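Local coordinates for folylpolyglutamate synthase (FolC) (Helicobacter pylori, PDB 6K8C), which probably catalyses the ATP-dependent addition of glutamate to dihydropteroate, giving dihydrofolate, and then to reduced folates, giving folylpolyglutamates, at residues E298-K301 against R302-A306; D319-L322 against V323-L327; S29-I32 against Q33-D37. All blocks are in the same frame, centred on the assembly; numbering follows the deposited sequence.

Contact 1 (E298-K301 against R302-A306)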
ATOM      1  N   GLU A 298     -20.876   2.360   5.157  1.00 27.59           N
ATOM      2  CA  GLU A 298     -21.426   3.696   4.945  1.00 34.94           C
ATOM      3  C   GLU A 298     -21.461   4.045   3.462  1.00 38.29           C
ATOM      4  O   GLU A 298     -22.425   4.653   2.983  1.00 40.00           O
ATOM      5  CB  GLU A 298     -20.608   4.732   5.718  1.00 42.01           C
ATOM      6  CG  GLU A 298     -20.856   4.741   7.222  1.00 54.00           C
ATOM      7  CD  GLU A 298     -22.306   4.470   7.581  1.00 64.02           C
ATOM      8  OE1 GLU A 298     -22.571   3.471   8.288  1.00 56.73           O
ATOM      9  OE2 GLU A 298     -23.179   5.259   7.161  1.00 62.90           O
ATOM     10  N   GLU A 299     -20.424   3.659   2.717  1.00 38.60           N
ATOM     11  CA  GLU A 299     -20.410   3.940   1.286  1.00 36.55           C
ATOM     12  C   GLU A 299     -21.418   3.083   0.536  1.00 41.06           C
ATOM     13  O   GLU A 299     -21.988   3.534  -0.464  1.00 42.95           O
ATOM     14  CB  GLU A 299     -19.007   3.734   0.724  1.00 42.58           C
ATOM     15  CG  GLU A 299     -18.150   4.983   0.822  1.00 67.89           C
ATOM     16  CD  GLU A 299     -18.311   5.895  -0.376  1.00 63.71           C
ATOM     17  OE1 GLU A 299     -19.051   6.892  -0.260  1.00 74.92           O
ATOM     18  OE2 GLU A 299     -17.705   5.616  -1.434  1.00 72.16           O
ATOM     19  N   ILE A 300     -21.657   1.855   0.999  1.00 36.01           N
ATOM     20  CA  ILE A 300     -22.713   1.038   0.408  1.00 30.74           C
ATOM     21  C   ILE A 300     -24.072   1.701   0.605  1.00 40.53           C
ATOM     22  O   ILE A 300     -24.909   1.719  -0.306  1.00 38.64           O
ATOM     23  CB  ILE A 300     -22.685  -0.381   1.006  1.00 30.84           C
ATOM     24  CG1 ILE A 300     -21.502  -1.181   0.446  1.00 31.58           C
ATOM     25  CG2 ILE A 300     -23.989  -1.099   0.713  1.00 26.40           C
ATOM     26  CD1 ILE A 300     -21.252  -2.481   1.203  1.00 29.86           C
ATOM     27  N   LYS A 301     -24.316   2.248   1.799  1.00 37.23           N
ATOM     28  CA  LYS A 301     -25.579   2.937   2.048  1.00 38.08           C
ATOM     29  C   LYS A 301     -25.745   4.130   1.116  1.00 42.97           C
ATOM     30  O   LYS A 301     -26.823   4.341   0.550  1.00 51.48           O
ATOM     31  CB  LYS A 301     -25.661   3.391   3.505  1.00 39.42           C
ATOM     32  CG  LYS A 301     -25.676   2.269   4.533  1.00 37.83           C
ATOM     33  CD  LYS A 301     -25.520   2.840   5.935  1.00 49.90           C
ATOM     34  CE  LYS A 301     -25.873   1.825   7.008  1.00 49.17           C
ATOM     35  NZ  LYS A 301     -25.608   2.365   8.377  1.00 50.50           N
ATOM     36  N   ARG A 302     -24.687   4.922   0.941  1.00 40.05           N
ATOM     37  CA  ARG A 302     -24.779   6.093   0.075  1.00 54.19           C
ATOM     38  C   ARG A 302     -24.991   5.688  -1.378  1.00 53.39           C
ATOM     39  O   ARG A 302     -25.867   6.225  -2.067  1.00 57.14           O
ATOM     40  CB  ARG A 302     -23.517   6.946   0.211  1.00 57.16           C
ATOM     41  CG  ARG A 302     -23.449   8.105  -0.776  1.00 72.07           C
ATOM     42  CD  ARG A 302     -22.159   8.902  -0.636  1.00 76.37           C
ATOM     43  NE  ARG A 302     -20.997   8.179  -1.146  1.00 73.20           N
ATOM     44  CZ  ARG A 302     -20.458   8.382  -2.344  1.00 77.09           C
ATOM     45  NH1 ARG A 302     -19.397   7.682  -2.726  1.00 73.27           N
ATOM     46  NH2 ARG A 302     -20.981   9.285  -3.164  1.00 75.43           N
ATOM     47  N   ILE A 303     -24.204   4.727  -1.859  1.00 53.41           N
ATOM     48  CA  ILE A 303     -24.144   4.454  -3.290  1.00 50.12           C
ATOM     49  C   ILE A 303     -25.323   3.598  -3.737  1.00 53.18           C
ATOM     50  O   ILE A 303     -25.986   3.909  -4.733  1.00 49.08           O
ATOM     51  CB  ILE A 303     -22.795   3.799  -3.641  1.00 46.24           C
ATOM     52  CG1 ILE A 303     -21.655   4.785  -3.374  1.00 49.14           C
ATOM     53  CG2 ILE A 303     -22.783   3.327  -5.093  1.00 46.83           C
ATOM     54  CD1 ILE A 303     -20.287   4.268  -3.766  1.00 57.12           C
ATOM     55  N   PHE A 304     -25.609   2.512  -3.016  1.00 39.31           N
ATOM     56  CA  PHE A 304     -26.653   1.584  -3.432  1.00 39.83           C
ATOM     57  C   PHE A 304     -27.950   1.719  -2.647  1.00 50.24           C
ATOM     58  O   PHE A 304     -29.014   1.401  -3.186  1.00 54.35           O
ATOM     59  CB  PHE A 304     -26.157   0.140  -3.322  1.00 41.76           C
ATOM     60  CG  PHE A 304     -24.931  -0.140  -4.134  1.00 41.68           C
ATOM     61  CD1 PHE A 304     -24.964  -0.045  -5.515  1.00 41.40           C
ATOM     62  CD2 PHE A 304     -23.740  -0.497  -3.519  1.00 36.19           C
ATOM     63  CE1 PHE A 304     -23.835  -0.306  -6.268  1.00 33.34           C
ATOM     64  CE2 PHE A 304     -22.607  -0.756  -4.265  1.00 35.48           C
ATOM     65  CZ  PHE A 304     -22.654  -0.660  -5.644  1.00 39.17           C
ATOM     66  N   ASN A 305     -27.887   2.159  -1.388  1.00 49.20           N
ATOM     67  CA  ASN A 305     -29.081   2.399  -0.571  1.00 59.47           C
ATOM     68  C   ASN A 305     -29.968   1.157  -0.504  1.00 59.75           C
ATOM     69  O   ASN A 305     -31.198   1.236  -0.558  1.00 60.44           O
ATOM     70  CB  ASN A 305     -29.861   3.610  -1.093  1.00 62.24           C
ATOM     71  CG  ASN A 305     -30.844   4.156  -0.075  1.00 68.27           C
ATOM     72  OD1 ASN A 305     -30.574   4.168   1.127  1.00 65.43           O
ATOM     73  ND2 ASN A 305     -31.996   4.612  -0.555  1.00 66.15           N
ATOM     74  N   ALA A 306     -29.330  -0.004  -0.385  1.00 52.49           N
ATOM     75  CA  ALA A 306     -30.016  -1.287  -0.295  1.00 48.48           C
ATOM     76  C   ALA A 306     -28.993  -2.331   0.131  1.00 47.54           C
ATOM     77  O   ALA A 306     -27.785  -2.080   0.122  1.00 48.86           O
ATOM     78  CB  ALA A 306     -30.675  -1.676  -1.622  1.00 55.63           C
TER

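Contact 2 (D319-L322 against V323-L327)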
ATOM      1  N   ASP A 319      -9.389 -10.839  11.534  1.00 54.05           N
ATOM      2  CA  ASP A 319     -10.610 -11.015  12.320  1.00 54.51           C
ATOM      3  C   ASP A 319     -11.799 -11.004  11.365  1.00 42.65           C
ATOM      4  O   ASP A 319     -12.541 -10.025  11.248  1.00 40.45           O
ATOM      5  CB  ASP A 319     -10.724  -9.927  13.381  1.00 49.66           C
ATOM      6  CG  ASP A 319     -11.834 -10.198  14.388  1.00 50.51           C
ATOM      7  OD1 ASP A 319     -12.641 -11.129  14.169  1.00 47.43           O
ATOM      8  OD2 ASP A 319     -11.900  -9.470  15.401  1.00 52.62           O
ATOM      9  N   ALA A 320     -11.980 -12.132  10.674  1.00 37.81           N
ATOM     10  CA  ALA A 320     -13.060 -12.239   9.700  1.00 39.68           C
ATOM     11  C   ALA A 320     -14.422 -12.065  10.359  1.00 38.40           C
ATOM     12  O   ALA A 320     -15.316 -11.427   9.790  1.00 30.02           O
ATOM     13  CB  ALA A 320     -12.985 -13.583   8.981  1.00 40.90           C
ATOM     14  N   PHE A 321     -14.594 -12.621  11.561  1.00 33.24           N
ATOM     15  CA  PHE A 321     -15.887 -12.562  12.235  1.00 35.24           C
ATOM     16  C   PHE A 321     -16.345 -11.119  12.423  1.00 27.16           C
ATOM     17  O   PHE A 321     -17.468 -10.758  12.055  1.00 31.14           O
ATOM     18  CB  PHE A 321     -15.806 -13.286  13.586  1.00 30.86           C
ATOM     19  CG  PHE A 321     -17.029 -13.117  14.433  1.00 35.19           C
ATOM     20  CD1 PHE A 321     -18.124 -13.948  14.262  1.00 32.16           C
ATOM     21  CD2 PHE A 321     -17.088 -12.125  15.402  1.00 37.16           C
ATOM     22  CE1 PHE A 321     -19.253 -13.798  15.037  1.00 37.74           C
ATOM     23  CE2 PHE A 321     -18.220 -11.965  16.178  1.00 35.21           C
ATOM     24  CZ  PHE A 321     -19.303 -12.801  15.996  1.00 34.20           C
ATOM     25  N   LEU A 322     -15.484 -10.281  13.001  1.00 29.14           N
ATOM     26  CA  LEU A 322     -15.873  -8.905  13.288  1.00 31.38           C
ATOM     27  C   LEU A 322     -16.158  -8.130  12.007  1.00 29.03           C
ATOM     28  O   LEU A 322     -17.130  -7.366  11.936  1.00 30.28           O
ATOM     29  CB  LEU A 322     -14.778  -8.217  14.101  1.00 35.34           C
ATOM     30  CG  LEU A 322     -15.051  -6.776  14.534  1.00 36.80           C
ATOM     31  CD1 LEU A 322     -16.423  -6.671  15.178  1.00 38.08           C
ATOM     32  CD2 LEU A 322     -13.958  -6.287  15.478  1.00 35.56           C
ATOM     33  N   VAL A 323     -15.328  -8.321  10.982  1.00 31.38           N
ATOM     34  CA  VAL A 323     -15.514  -7.597   9.727  1.00 30.58           C
ATOM     35  C   VAL A 323     -16.855  -7.955   9.100  1.00 29.84           C
ATOM     36  O   VAL A 323     -17.618  -7.078   8.674  1.00 28.25           O
ATOM     37  CB  VAL A 323     -14.338  -7.882   8.778  1.00 40.56           C
ATOM     38  CG1 VAL A 323     -14.739  -7.651   7.333  1.00 32.07           C
ATOM     39  CG2 VAL A 323     -13.140  -7.024   9.169  1.00 34.61           C
ATOM     40  N   LEU A 324     -17.178  -9.251   9.059  1.00 27.52           N
ATOM     41  CA  LEU A 324     -18.455  -9.676   8.497  1.00 23.13           C
ATOM     42  C   LEU A 324     -19.625  -9.238   9.369  1.00 26.43           C
ATOM     43  O   LEU A 324     -20.710  -8.935   8.855  1.00 28.51           O
ATOM     44  CB  LEU A 324     -18.460 -11.193   8.307  1.00 27.19           C
ATOM     45  CG  LEU A 324     -17.434 -11.693   7.283  1.00 31.88           C
ATOM     46  CD1 LEU A 324     -17.200 -13.187   7.422  1.00 33.07           C
ATOM     47  CD2 LEU A 324     -17.890 -11.346   5.873  1.00 31.40           C
ATOM     48  N   GLU A 325     -19.438  -9.214  10.693  1.00 26.78           N
ATOM     49  CA  GLU A 325     -20.491  -8.713  11.570  1.00 28.85           C
ATOM     50  C   GLU A 325     -20.767  -7.237  11.307  1.00 23.50           C
ATOM     51  O   GLU A 325     -21.925  -6.801  11.313  1.00 26.48           O
ATOM     52  CB  GLU A 325     -20.109  -8.937  13.033  1.00 29.75           C
ATOM     53  CG  GLU A 325     -21.210  -8.574  14.010  1.00 32.62           C
ATOM     54  CD  GLU A 325     -20.758  -8.660  15.457  1.00 40.98           C
ATOM     55  OE1 GLU A 325     -19.814  -7.931  15.839  1.00 38.62           O
ATOM     56  OE2 GLU A 325     -21.346  -9.462  16.211  1.00 47.76           O
ATOM     57  N   ILE A 326     -19.715  -6.456  11.065  1.00 27.98           N
ATOM     58  CA  ILE A 326     -19.891  -5.038  10.755  1.00 26.86           C
ATOM     59  C   ILE A 326     -20.631  -4.861   9.433  1.00 28.56           C
ATOM     60  O   ILE A 326     -21.508  -3.996   9.303  1.00 26.09           O
ATOM     61  CB  ILE A 326     -18.521  -4.332  10.747  1.00 31.03           C
ATOM     62  CG1 ILE A 326     -18.009  -4.157  12.183  1.00 27.17           C
ATOM     63  CG2 ILE A 326     -18.596  -2.991  10.018  1.00 26.23           C
ATOM     64  CD1 ILE A 326     -16.503  -4.003  12.277  1.00 30.00           C
ATOM     65  N   LEU A 327     -20.308  -5.689   8.436  1.00 25.70           N
ATOM     66  CA  LEU A 327     -20.911  -5.528   7.119  1.00 26.56           C
ATOM     67  C   LEU A 327     -22.310  -6.124   7.039  1.00 28.44           C
ATOM     68  O   LEU A 327     -23.111  -5.680   6.210  1.00 23.55           O
ATOM     69  CB  LEU A 327     -20.022  -6.161   6.044  1.00 25.78           C
ATOM     70  CG  LEU A 327     -18.713  -5.414   5.779  1.00 31.89           C
ATOM     71  CD1 LEU A 327     -17.728  -6.282   5.005  1.00 26.05           C
ATOM     72  CD2 LEU A 327     -19.013  -4.128   5.028  1.00 28.85           C
TER

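Contact 3 (S29-I32 against Q33-D37)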
ATOM      1  N   SER A  29      22.820  -9.922  -0.506  1.00 64.90           N
ATOM      2  CA  SER A  29      23.946  -9.323  -1.208  1.00 60.63           C
ATOM      3  C   SER A  29      23.634  -9.052  -2.674  1.00 59.22           C
ATOM      4  O   SER A  29      24.324  -8.237  -3.299  1.00 50.92           O
ATOM      5  CB  SER A  29      25.181 -10.221  -1.092  1.00 62.97           C
ATOM      6  OG  SER A  29      25.019 -11.425  -1.826  1.00 58.37           O
ATOM      7  N   ARG A  30      22.609  -9.701  -3.234  1.00 52.86           N
ATOM      8  CA  ARG A  30      22.323  -9.539  -4.656  1.00 50.90           C
ATOM      9  C   ARG A  30      21.932  -8.103  -4.977  1.00 34.39           C
ATOM     10  O   ARG A  30      22.564  -7.446  -5.813  1.00 42.78           O
ATOM     11  CB  ARG A  30      21.227 -10.510  -5.105  1.00 47.57           C
ATOM     12  CG  ARG A  30      20.986 -10.468  -6.612  1.00 42.75           C
ATOM     13  CD  ARG A  30      19.919 -11.455  -7.077  1.00 43.13           C
ATOM     14  NE  ARG A  30      18.607 -11.178  -6.494  1.00 36.32           N
ATOM     15  CZ  ARG A  30      17.995 -11.980  -5.634  1.00 49.44           C
ATOM     16  NH1 ARG A  30      18.579 -13.114  -5.261  1.00 40.31           N
ATOM     17  NH2 ARG A  30      16.804 -11.653  -5.148  1.00 45.34           N
ATOM     18  N   PHE A  31      20.882  -7.588  -4.328  1.00 43.90           N
ATOM     19  CA  PHE A  31      20.418  -6.267  -4.734  1.00 39.42           C
ATOM     20  C   PHE A  31      21.398  -5.172  -4.340  1.00 30.88           C
ATOM     21  O   PHE A  31      21.519  -4.173  -5.059  1.00 33.71           O
ATOM     22  CB  PHE A  31      19.039  -5.942  -4.166  1.00 36.78           C
ATOM     23  CG  PHE A  31      18.440  -4.718  -4.791  1.00 29.83           C
ATOM     24  CD1 PHE A  31      18.025  -4.745  -6.107  1.00 27.72           C
ATOM     25  CD2 PHE A  31      18.357  -3.526  -4.089  1.00 38.53           C
ATOM     26  CE1 PHE A  31      17.496  -3.624  -6.710  1.00 30.73           C
ATOM     27  CE2 PHE A  31      17.831  -2.397  -4.687  1.00 26.67           C
ATOM     28  CZ  PHE A  31      17.397  -2.446  -6.001  1.00 30.64           C
ATOM     29  N   ILE A  32      22.096  -5.329  -3.213  1.00 36.21           N
ATOM     30  CA  ILE A  32      23.159  -4.382  -2.877  1.00 39.23           C
ATOM     31  C   ILE A  32      24.143  -4.280  -4.032  1.00 38.05           C
ATOM     32  O   ILE A  32      24.570  -3.182  -4.418  1.00 39.16           O
ATOM     33  CB  ILE A  32      23.857  -4.795  -1.568  1.00 41.07           C
ATOM     34  CG1 ILE A  32      22.914  -4.623  -0.379  1.00 42.34           C
ATOM     35  CG2 ILE A  32      25.126  -3.972  -1.355  1.00 45.79           C
ATOM     36  CD1 ILE A  32      23.275  -5.485   0.813  1.00 48.29           C
ATOM     37  N   GLN A  33      24.489  -5.422  -4.629  1.00 43.96           N
ATOM     38  CA  GLN A  33      25.368  -5.420  -5.791  1.00 34.69           C
ATOM     39  C   GLN A  33      24.655  -4.876  -7.024  1.00 34.13           C
ATOM     40  O   GLN A  33      25.242  -4.104  -7.793  1.00 35.11           O
ATOM     41  CB  GLN A  33      25.888  -6.837  -6.041  1.00 47.39           C
ATOM     42  CG  GLN A  33      26.883  -6.957  -7.172  1.00 49.30           C
ATOM     43  CD  GLN A  33      27.227  -8.403  -7.479  1.00 51.50           C
ATOM     44  OE1 GLN A  33      26.799  -9.320  -6.776  1.00 47.51           O
ATOM     45  NE2 GLN A  33      28.000  -8.615  -8.537  1.00 53.30           N
ATOM     46  N   ILE A  34      23.392  -5.266  -7.232  1.00 30.90           N
ATOM     47  CA  ILE A  34      22.633  -4.742  -8.366  1.00 29.28           C
ATOM     48  C   ILE A  34      22.593  -3.222  -8.311  1.00 29.68           C
ATOM     49  O   ILE A  34      22.851  -2.537  -9.309  1.00 31.32           O
ATOM     50  CB  ILE A  34      21.207  -5.329  -8.391  1.00 37.58           C
ATOM     51  CG1 ILE A  34      21.217  -6.798  -8.818  1.00 36.52           C
ATOM     52  CG2 ILE A  34      20.313  -4.524  -9.340  1.00 29.87           C
ATOM     53  CD1 ILE A  34      19.894  -7.504  -8.556  1.00 32.14           C
ATOM     54  N   TYR A  35      22.270  -2.675  -7.135  1.00 32.50           N
ATOM     55  CA  TYR A  35      22.080  -1.233  -7.017  1.00 36.03           C
ATOM     56  C   TYR A  35      23.390  -0.485  -7.228  1.00 32.12           C
ATOM     57  O   TYR A  35      23.408   0.583  -7.851  1.00 33.69           O
ATOM     58  CB  TYR A  35      21.458  -0.886  -5.656  1.00 32.80           C
ATOM     59  CG  TYR A  35      21.054   0.566  -5.567  1.00 34.64           C
ATOM     60  CD1 TYR A  35      20.134   1.099  -6.460  1.00 32.23           C
ATOM     61  CD2 TYR A  35      21.619   1.414  -4.623  1.00 31.12           C
ATOM     62  CE1 TYR A  35      19.778   2.428  -6.410  1.00 32.96           C
ATOM     63  CE2 TYR A  35      21.260   2.753  -4.560  1.00 29.42           C
ATOM     64  CZ  TYR A  35      20.339   3.248  -5.459  1.00 33.60           C
ATOM     65  OH  TYR A  35      19.974   4.573  -5.417  1.00 38.15           O
ATOM     66  N   LYS A  36      24.497  -1.034  -6.723  1.00 31.94           N
ATOM     67  CA  LYS A  36      25.803  -0.421  -6.956  1.00 39.19           C
ATOM     68  C   LYS A  36      26.107  -0.344  -8.447  1.00 37.03           C
ATOM     69  O   LYS A  36      26.571   0.688  -8.945  1.00 37.24           O
ATOM     70  CB  LYS A  36      26.889  -1.205  -6.219  1.00 42.51           C
ATOM     71  CG  LYS A  36      27.893  -0.332  -5.474  1.00 59.23           C
ATOM     72  CD  LYS A  36      27.351   0.108  -4.113  1.00 78.65           C
ATOM     73  CE  LYS A  36      28.421   0.803  -3.277  1.00 73.75           C
ATOM     74  NZ  LYS A  36      28.126   0.736  -1.818  1.00 68.55           N
ATOM     75  N   ASP A  37      25.830  -1.428  -9.178  1.00 32.64           N
ATOM     76  CA  ASP A  37      26.008  -1.415 -10.628  1.00 36.76           C
ATOM     77  C   ASP A  37      25.089  -0.402 -11.290  1.00 37.34           C
ATOM     78  O   ASP A  37      25.490   0.283 -12.240  1.00 33.98           O
ATOM     79  CB  ASP A  37      25.749  -2.805 -11.207  1.00 40.73           C
ATOM     80  CG  ASP A  37      26.823  -3.799 -10.843  1.00 49.88           C
ATOM     81  OD1 ASP A  37      27.766  -3.423 -10.115  1.00 42.74           O
ATOM     82  OD2 ASP A  37      26.722  -4.961 -11.289  1.00 45.41           O
TER
HETATM   83  O   HOH W   1      25.707 -10.809  -5.150  1.00 57.11           O

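Contact 1 (E298-K301 against R302-A306)
The side chain of Arg302 sets out with CG anti to the backbone N (chi1 173°) and stays extended until it bends at chi3, while Glu299, three residues earlier, folds at chi2 (-88°). The two chains then run side by side in the same direction, and their charged ends form a salt bridge with carboxylate and guanidinium almost coplanar. Its well-shaped bond runs from Arg302 NH1 to Glu299 OE2, 3.0 Å long, and uses the syn lone pair of that oxygen in the plane of the guanidinium. Arg302 NE also reaches Glu299 OE1, but that bond is very short and its exact length is doubtful; a further bond from NH1 to OE1 is weak. Long, flexible and polar side chains suit this largely exposed flank, and Ile303 CG1 lies over one guanidinium face, offset toward its rim. A second pair, Lys301 NZ to Glu298 OE1 at 3.2 Å, repeats the three-residue spacing on the solvent side.

Ile300 points inward instead. Its CG2 branch lies 4.3 Å from CD2 of Phe304, whose ring has Ile303 CG2 over the centre of one face. The carbonyl of Ile300 is gripped twice: by Phe304 N at 2.9 Å, the usual four-residue helical bond, and by Asn305 N at 3.2 Å, a five-residue bond lying in the carbonyl plane. Asn305 takes a positive phi (55°), a conformation that asparagine tolerates better than most residues, and there the chain leaves the helix. Ile300 also rests on Val330, and Phe304 on Asn372. Ion pairs three residues apart on the outer flank, a buried isoleucine on the inner side and a left-handed residue after the last turn are typical of the C-terminal end of an amphipathic helix, here helix 290-303 of the Mur ligase glutamate-ligase domain.

Contact 2 (D319-L322 against V323-L327)
Asp319 holds Val323 through a backbone bond from Val323 N to Asp319 O, opening helix 320-327, the helical crossover of a beta-alpha-beta unit between strands 308-312 and 331-336. Asp319 is the N-cap. Its OD1 accepts from Leu322 N at 3.2 Å, met from above the carboxylate plane, and so serves an amide of the first turn, which has no helical carbonyl one turn earlier to bind; a short acidic side chain suits that place, where its negative charge probably interacts favourably with the positive end of the helix dipole.

Ala320 comes next, its small methyl buried against Tyr312 of strand 308-312. Its carbonyl binds Leu324 N at 3.0 Å, and the CG of Leu324 lies 3.3 Å from the same Ala320 O before the branches reach helix 347-357.

Phe321, with CG anti to the backbone N (chi1 172°), brings its ring to Glu325 in the next turn, the two side chains crossing at a slant. There CZ lies 3.9 Å from OE2 of Glu325, the ring and carboxylate planes turned 58° apart, while the ring also meets Leu357.

Leu322 ends the segment. Together with Ile326 it forms an apolar edge against Pro290 of helix 290-303, as branched aliphatic residues readily do between helices. Its CG touches Ile326 CD1 at 3.9 Å, and its CD1 methyl sits 3.7 Å from Glu325 OE1.

Contact 3 (S29-I32 against Q33-D37)
Ile34 meets both Arg30 and Phe31 one turn back along helix 28-41, and each of its side-chain atoms has a neighbour. CB lies 3.5 Å from Phe31 O. With chi1 at -73° the beta branches part: CG1 stands beside the backbone N and passes 3.4 Å from Arg30 O, while CG2, anti to that N, approaches the Phe31 ring obliquely, 4.0 Å from CE1. At the tip, CD1 reaches the aliphatic stem of Arg30, 3.7 Å from CG, the two side chains running the same way.

A branched residue suits this place because it serves both neighbours at once. Arg30 offers CG to Ile34 CD1, which also lies at the edge of the guanidinium, near its plane; the arginine bends at chi3, and its NH2 makes a salt bridge with Glu123 of helix 121-132. Phe31 lays one face against Tyr35 CB, with CE2 at 4.0 Å, and its ring is buried against Leu127 and Ala154, where a large flat hydrocarbon suits a place between helix 121-132 and the loop at Ala154. Tyr35 N binds Phe31 O at 2.7 Å.

The outer flank is mostly polar, though Ile32 is exposed as well. The extended Gln33 presents OE1 to a water that donates to it, at a very short distance whose exact value is doubtful, and also, weakly, to Ser29 OG; that hydroxyl is hydrogen-bonded as well to Asp27. Hydrophobic residues on one flank, with mostly polar groups on the other, characterise an amphipathic helix packed on a neighbour, here helix 28-41 against helix 121-132.

In the fold
All three contacts lie within single helices, yet their settings differ. Contacts 1 and 2 belong to the same glutamate-ligase domain, around its six-stranded sheet, with centres about 18 Å apart; the helices carrying them also touch, for Ile326 O accepts from Lys297 NZ. Contact 3 is on the opposite side of the chain's centre, about 49 Å from contact 1 and 44 Å from contact 2, centre to centre. Contact 1 is a surface contact ruled by ion pairs and a helix end. Contact 2, partly buried, starts a helix with a cap and relies on aliphatic packing, while contact 3, also partly buried, combines aromatic packing with an ion pair to another helix and a weakly held water.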